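Local atomic coordinates of membrane-associated protein VP24 (Marburg virus - Musoke, Kenya, 1980, PDB entry 4OR8), a protein that may act as a minor matrix protein of the virion, with a role in nucleocapsid assembly and budding. Residues B[35-40]-B[159-164]; B[107-111]-B[237-243]. Residue numbers count along the deposited sequence, not the author numbering.

Overall arrangement
A fold is often held both at its centre and at its margin, and the two contacts here illustrate the difference. Interaction 2 is centred about 5 Å from the centre of the chain, and every residue that touches is buried; aliphatic side chains, with no hydrogen bond between the segments, join helix 104-115 to strand 228-239 and helix 240-244. Interaction 1, centred about 21 Å out, is partly buried: a loop leans on the start of helix 161-178 around one aromatic ring, with carbonyl and hydroxyl oxygens among the aliphatic groups. Their nearest atoms are about 9 Å apart, but helix 161-178 serves both, its first turn in interaction 1 and Phe175 and Met178 beside interaction 2.

Interaction 1: B[35-40]-B[159-164]; sequences LDLNST and LTSDMF
A loop folded over the N-terminal turn of a helix, with one phenylalanine ring received by the loop, is the theme of the contact between 35-40 and 159-164. From Leu35 (psi 179°) the loop passes through an inverse gamma turn centred on Asp36 (phi/psi -78/85) and enters a 3-10 segment at residues 38-40. Two side chains fasten this bend from within: Ser39 OG donates a very short bond to Asp36 O (2.5 Å), and Thr40 OG1 donates to Leu37 O (3.3 Å). Asp36 also forms a salt bridge with Arg42. On the other side, Leu159 leaves helical geometry after helix 152-158, and Thr160 is the N-cap of helix 161-178, its OG1 accepting a weak bond from Met163 N (3.3 Å); the contact thus sits where helix 152-158 gives way to helix 161-178, a junction that Phe129 of helix 127-142 touches through Leu159 and Met163. The backbones come nearest at Leu37 and Phe164, with CA atoms 6.8 Å apart. Phe164, chi1 t, directs its ring into the loop. Leu35 CD1 covers one face in a CH-pi contact, 4.0 Å from the ring centroid and 26° off the normal, while at the ring edge Phe164 CE2 meets Thr40 CG2 at 3.5 Å and Ser39 OG at 3.7 Å. Leu37 (m, t) reaches between Phe164 and Leu159: its CD2 lies 3.6 Å from Phe164 CB, its CD1 3.5 Å from Leu159 O, and its CB 4.0 Å from Leu159 CD2. No hydrogen bond crosses between the segments; Ser39 is also joined by backbone hydrogen bonding to Gly57.

Interaction 2: B[107-111]-B[237-243]; sequences ALRIL and LVAEAVL
A helix laid across the end of a strand, where a small alanine faces a valine and two leucines reach on to the helix that follows, is the principle behind the meeting of 107-111 with 237-243. Residues 107-111 are regular helix, with Leu111 N bonded to Ala107 O at 3.0 Å. The other segment is extended through 237-239, then turns into a short helix. Helix 107-111 crosses strand 237-239 almost at right angles (-86°), their axes 8.4 Å apart at closest approach; Leu108 and Val238 have the nearest CA atoms, at 6.2 Å. Val238, chi1 t, seats its CG2 against the Ala107 methyl and the Leu108 backbone nitrogen, 3.7 Å from Ala107 CB and 3.6 Å from Leu108 N, with Leu111 CD1 4.5 Å away. The helical turn after the strand supplies a second seat, the groove between Val242 and Leu243. Leu108 (t, p) fills it with CD1, which lies 3.9 Å from Val242 CG1 and 3.8 Å from Leu243 CD2. Three residues on, Leu111 brings CD1 to 3.7 Å from Leu243 CD1, so that Leu243 (m, t) meets both Leu108 and Leu111. No hydrogen bond links the segments, and shape complementarity of aliphatic groups accounts for the join, as is characteristic of a hydrophobic core. Strand 59-64 borders one part of it, Ile63 touching both Leu108 and Val242; Phe175 and Met178 of helix 161-178 reach Leu111 and Leu243, and strand 210-221 adds Val213 against Leu111 and Phe211 against Leu243.

Interaction 1: B[35-40]-B[159-164]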
loop_
_atom_site.group_PDB
_atom_site.type_symbol
_atom_site.label_atom_id
_atom_site.label_comp_id
_atom_site.label_asym_id
_atom_site.label_seq_id
_atom_site.Cartn_x
_atom_site.Cartn_y
_atom_site.Cartn_z
ATOM N N LEU B 35 -13.160 21.973 -20.330
ATOM C CA LEU B 35 -13.030 20.604 -19.843
ATOM C C LEU B 35 -14.316 20.100 -19.183
ATOM O O LEU B 35 -15.304 20.830 -19.089
ATOM C CB LEU B 35 -11.832 20.480 -18.895
ATOM C CG LEU B 35 -11.562 21.641 -17.933
ATOM C CD1 LEU B 35 -12.484 21.583 -16.730
ATOM C CD2 LEU B 35 -10.105 21.646 -17.497
ATOM N N ASP B 36 -14.293 18.852 -18.726
ATOM C CA ASP B 36 -15.492 18.189 -18.219
ATOM C C ASP B 36 -15.851 18.630 -16.800
ATOM O O ASP B 36 -15.484 17.974 -15.824
ATOM C CB ASP B 36 -15.303 16.672 -18.264
ATOM C CG ASP B 36 -16.610 15.926 -18.427
ATOM O OD1 ASP B 36 -17.663 16.482 -18.053
ATOM O OD2 ASP B 36 -16.584 14.783 -18.931
ATOM N N LEU B 37 -16.582 19.735 -16.693
ATOM C CA LEU B 37 -16.937 20.302 -15.395
ATOM C C LEU B 37 -17.942 19.449 -14.625
ATOM O O LEU B 37 -17.870 19.352 -13.400
ATOM C CB LEU B 37 -17.481 21.722 -15.561
ATOM C CG LEU B 37 -16.494 22.787 -16.042
ATOM C CD1 LEU B 37 -17.205 24.113 -16.255
ATOM C CD2 LEU B 37 -15.352 22.948 -15.054
ATOM N N ASN B 38 -18.876 18.832 -15.343
ATOM C CA ASN B 38 -19.935 18.044 -14.713
ATOM C C ASN B 38 -19.470 16.684 -14.194
ATOM O O ASN B 38 -20.253 15.929 -13.617
ATOM C CB ASN B 38 -21.120 17.876 -15.667
ATOM C CG ASN B 38 -20.686 17.703 -17.111
ATOM O OD1 ASN B 38 -19.740 18.349 -17.567
ATOM N ND2 ASN B 38 -21.376 16.830 -17.837
ATOM N N SER B 39 -18.191 16.383 -14.394
ATOM C CA SER B 39 -17.608 15.132 -13.922
ATOM C C SER B 39 -17.542 15.089 -12.399
ATOM O O SER B 39 -17.464 14.017 -11.801
ATOM C CB SER B 39 -16.208 14.947 -14.510
ATOM O OG SER B 39 -15.392 16.075 -14.240
ATOM N N THR B 40 -17.574 16.263 -11.777
ATOM C CA THR B 40 -17.551 16.368 -10.322
ATOM C C THR B 40 -18.862 15.893 -9.707
ATOM O O THR B 40 -18.922 15.578 -8.520
ATOM C CB THR B 40 -17.318 17.816 -9.872
ATOM O OG1 THR B 40 -18.441 18.619 -10.257
ATOM C CG2 THR B 40 -16.064 18.375 -10.511
ATOM N N LEU B 159 -19.402 27.158 -10.776
ATOM C CA LEU B 159 -18.488 26.114 -11.229
ATOM C C LEU B 159 -17.682 26.582 -12.439
ATOM O O LEU B 159 -18.001 26.252 -13.584
ATOM C CB LEU B 159 -19.246 24.816 -11.541
ATOM C CG LEU B 159 -18.434 23.600 -12.007
ATOM C CD1 LEU B 159 -17.268 23.329 -11.075
ATOM C CD2 LEU B 159 -19.321 22.373 -12.114
ATOM N N THR B 160 -16.642 27.365 -12.179
ATOM C CA THR B 160 -15.763 27.841 -13.239
ATOM C C THR B 160 -14.573 26.901 -13.408
ATOM O O THR B 160 -14.377 25.988 -12.605
ATOM C CB THR B 160 -15.253 29.261 -12.946
ATOM O OG1 THR B 160 -14.587 29.281 -11.676
ATOM C CG2 THR B 160 -16.411 30.242 -12.917
ATOM N N SER B 161 -13.781 27.122 -14.451
ATOM C CA SER B 161 -12.600 26.298 -14.679
ATOM C C SER B 161 -11.614 26.450 -13.521
ATOM O O SER B 161 -11.021 25.471 -13.071
ATOM C CB SER B 161 -11.931 26.648 -16.012
ATOM O OG SER B 161 -11.282 27.904 -15.947
ATOM N N ASP B 162 -11.457 27.680 -13.040
ATOM C CA ASP B 162 -10.617 27.960 -11.878
ATOM C C ASP B 162 -11.048 27.163 -10.649
ATOM O O ASP B 162 -10.219 26.545 -9.976
ATOM C CB ASP B 162 -10.641 29.454 -11.551
ATOM C CG ASP B 162 -9.597 30.235 -12.318
ATOM O OD1 ASP B 162 -9.071 29.704 -13.320
ATOM O OD2 ASP B 162 -9.303 31.381 -11.917
ATOM N N MET B 163 -12.346 27.182 -10.362
ATOM C CA MET B 163 -12.886 26.461 -9.215
ATOM C C MET B 163 -12.742 24.948 -9.359
ATOM O O MET B 163 -12.516 24.243 -8.379
ATOM C CB MET B 163 -14.345 26.852 -8.975
ATOM C CG MET B 163 -14.504 28.261 -8.431
ATOM S SD MET B 163 -13.752 28.455 -6.800
ATOM C CE MET B 163 -13.007 30.076 -6.956
ATOM N N PHE B 164 -12.870 24.456 -10.586
ATOM C CA PHE B 164 -12.648 23.047 -10.871
ATOM C C PHE B 164 -11.185 22.690 -10.626
ATOM O O PHE B 164 -10.877 21.672 -10.010
ATOM C CB PHE B 164 -13.031 22.737 -12.319
ATOM C CG PHE B 164 -12.799 21.309 -12.719
ATOM C CD1 PHE B 164 -11.602 20.922 -13.300
ATOM C CD2 PHE B 164 -13.780 20.354 -12.520
ATOM C CE1 PHE B 164 -11.388 19.609 -13.665
ATOM C CE2 PHE B 164 -13.572 19.040 -12.887
ATOM C CZ PHE B 164 -12.375 18.667 -13.460
#

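Interaction 2: B[107-111]-B[237-243]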
loop_
_atom_site.group_PDB
_atom_site.type_symbol
_atom_site.label_atom_id
_atom_site.label_comp_id
_atom_site.label_asym_id
_atom_site.label_seq_id
_atom_site.Cartn_x
_atom_site.Cartn_y
_atom_site.Cartn_z
ATOM N N ALA B 107 -15.562 3.037 0.686
ATOM C CA ALA B 107 -14.682 3.649 1.672
ATOM C C ALA B 107 -13.917 4.805 1.043
ATOM O O ALA B 107 -13.631 5.802 1.703
ATOM C CB ALA B 107 -13.723 2.617 2.242
ATOM N N LEU B 108 -13.582 4.663 -0.236
ATOM C CA LEU B 108 -12.931 5.737 -0.970
ATOM C C LEU B 108 -13.891 6.902 -1.112
ATOM O O LEU B 108 -13.502 8.062 -0.990
ATOM C CB LEU B 108 -12.490 5.266 -2.357
ATOM C CG LEU B 108 -11.897 6.370 -3.238
ATOM C CD1 LEU B 108 -10.573 6.848 -2.677
ATOM C CD2 LEU B 108 -11.734 5.908 -4.670
ATOM N N ARG B 109 -15.153 6.575 -1.376
ATOM C CA ARG B 109 -16.194 7.581 -1.535
ATOM C C ARG B 109 -16.312 8.405 -0.263
ATOM O O ARG B 109 -16.400 9.629 -0.311
ATOM C CB ARG B 109 -17.525 6.905 -1.857
ATOM C CG ARG B 109 -18.642 7.846 -2.266
ATOM C CD ARG B 109 -19.938 7.068 -2.463
ATOM N NE ARG B 109 -21.103 7.936 -2.614
ATOM C CZ ARG B 109 -21.719 8.169 -3.766
ATOM N NH1 ARG B 109 -21.289 7.594 -4.882
ATOM N NH2 ARG B 109 -22.771 8.975 -3.802
ATOM N N ILE B 110 -16.298 7.717 0.873
ATOM C CA ILE B 110 -16.335 8.358 2.180
ATOM C C ILE B 110 -15.118 9.253 2.376
ATOM O O ILE B 110 -15.228 10.376 2.868
ATOM C CB ILE B 110 -16.389 7.303 3.305
ATOM C CG1 ILE B 110 -17.743 6.592 3.295
ATOM C CG2 ILE B 110 -16.137 7.938 4.661
ATOM C CD1 ILE B 110 -17.881 5.530 4.360
ATOM N N LEU B 111 -13.959 8.748 1.974
ATOM C CA LEU B 111 -12.706 9.473 2.117
ATOM C C LEU B 111 -12.747 10.757 1.290
ATOM O O LEU B 111 -12.300 11.814 1.738
ATOM C CB LEU B 111 -11.539 8.578 1.693
ATOM C CG LEU B 111 -10.124 8.926 2.157
ATOM C CD1 LEU B 111 -9.256 7.681 2.135
ATOM C CD2 LEU B 111 -9.518 10.002 1.275
ATOM N N LEU B 237 -11.382 -0.663 3.904
ATOM C CA LEU B 237 -9.949 -0.467 3.771
ATOM C C LEU B 237 -9.596 0.029 2.377
ATOM O O LEU B 237 -9.833 -0.662 1.386
ATOM C CB LEU B 237 -9.211 -1.774 4.061
ATOM C CG LEU B 237 -7.687 -1.754 3.950
ATOM C CD1 LEU B 237 -7.095 -0.781 4.952
ATOM C CD2 LEU B 237 -7.117 -3.148 4.155
ATOM N N VAL B 238 -9.039 1.233 2.301
ATOM C CA VAL B 238 -8.561 1.759 1.031
ATOM C C VAL B 238 -7.067 1.497 0.889
ATOM O O VAL B 238 -6.268 1.956 1.703
ATOM C CB VAL B 238 -8.846 3.265 0.877
ATOM C CG1 VAL B 238 -8.263 3.776 -0.428
ATOM C CG2 VAL B 238 -10.343 3.534 0.924
ATOM N N ALA B 239 -6.702 0.745 -0.146
ATOM C CA ALA B 239 -5.311 0.389 -0.392
ATOM C C ALA B 239 -4.477 1.624 -0.692
ATOM O O ALA B 239 -4.939 2.554 -1.349
ATOM C CB ALA B 239 -5.213 -0.603 -1.527
ATOM N N GLU B 240 -3.244 1.611 -0.209
ATOM C CA GLU B 240 -2.332 2.741 -0.327
ATOM C C GLU B 240 -2.155 3.227 -1.765
ATOM O O GLU B 240 -2.119 4.431 -2.017
ATOM C CB GLU B 240 -0.979 2.352 0.268
ATOM C CG GLU B 240 -0.007 3.493 0.451
ATOM C CD GLU B 240 1.235 3.061 1.208
ATOM O OE1 GLU B 240 1.208 1.967 1.811
ATOM O OE2 GLU B 240 2.236 3.808 1.197
ATOM N N ALA B 241 -2.054 2.285 -2.701
ATOM C CA ALA B 241 -1.831 2.604 -4.109
ATOM C C ALA B 241 -2.943 3.470 -4.712
ATOM O O ALA B 241 -2.693 4.292 -5.594
ATOM C CB ALA B 241 -1.651 1.334 -4.913
ATOM N N VAL B 242 -4.166 3.276 -4.231
ATOM C CA VAL B 242 -5.315 4.052 -4.685
ATOM C C VAL B 242 -5.076 5.553 -4.553
ATOM O O VAL B 242 -5.393 6.328 -5.457
ATOM C CB VAL B 242 -6.579 3.687 -3.880
ATOM C CG1 VAL B 242 -7.722 4.632 -4.216
ATOM C CG2 VAL B 242 -6.974 2.240 -4.134
ATOM N N LEU B 243 -4.503 5.953 -3.423
ATOM C CA LEU B 243 -4.286 7.365 -3.132
ATOM C C LEU B 243 -2.893 7.843 -3.533
ATOM O O LEU B 243 -2.702 9.017 -3.846
ATOM C CB LEU B 243 -4.531 7.643 -1.648
ATOM C CG LEU B 243 -5.879 7.154 -1.119
ATOM C CD1 LEU B 243 -6.005 7.415 0.365
ATOM C CD2 LEU B 243 -7.019 7.815 -1.875
#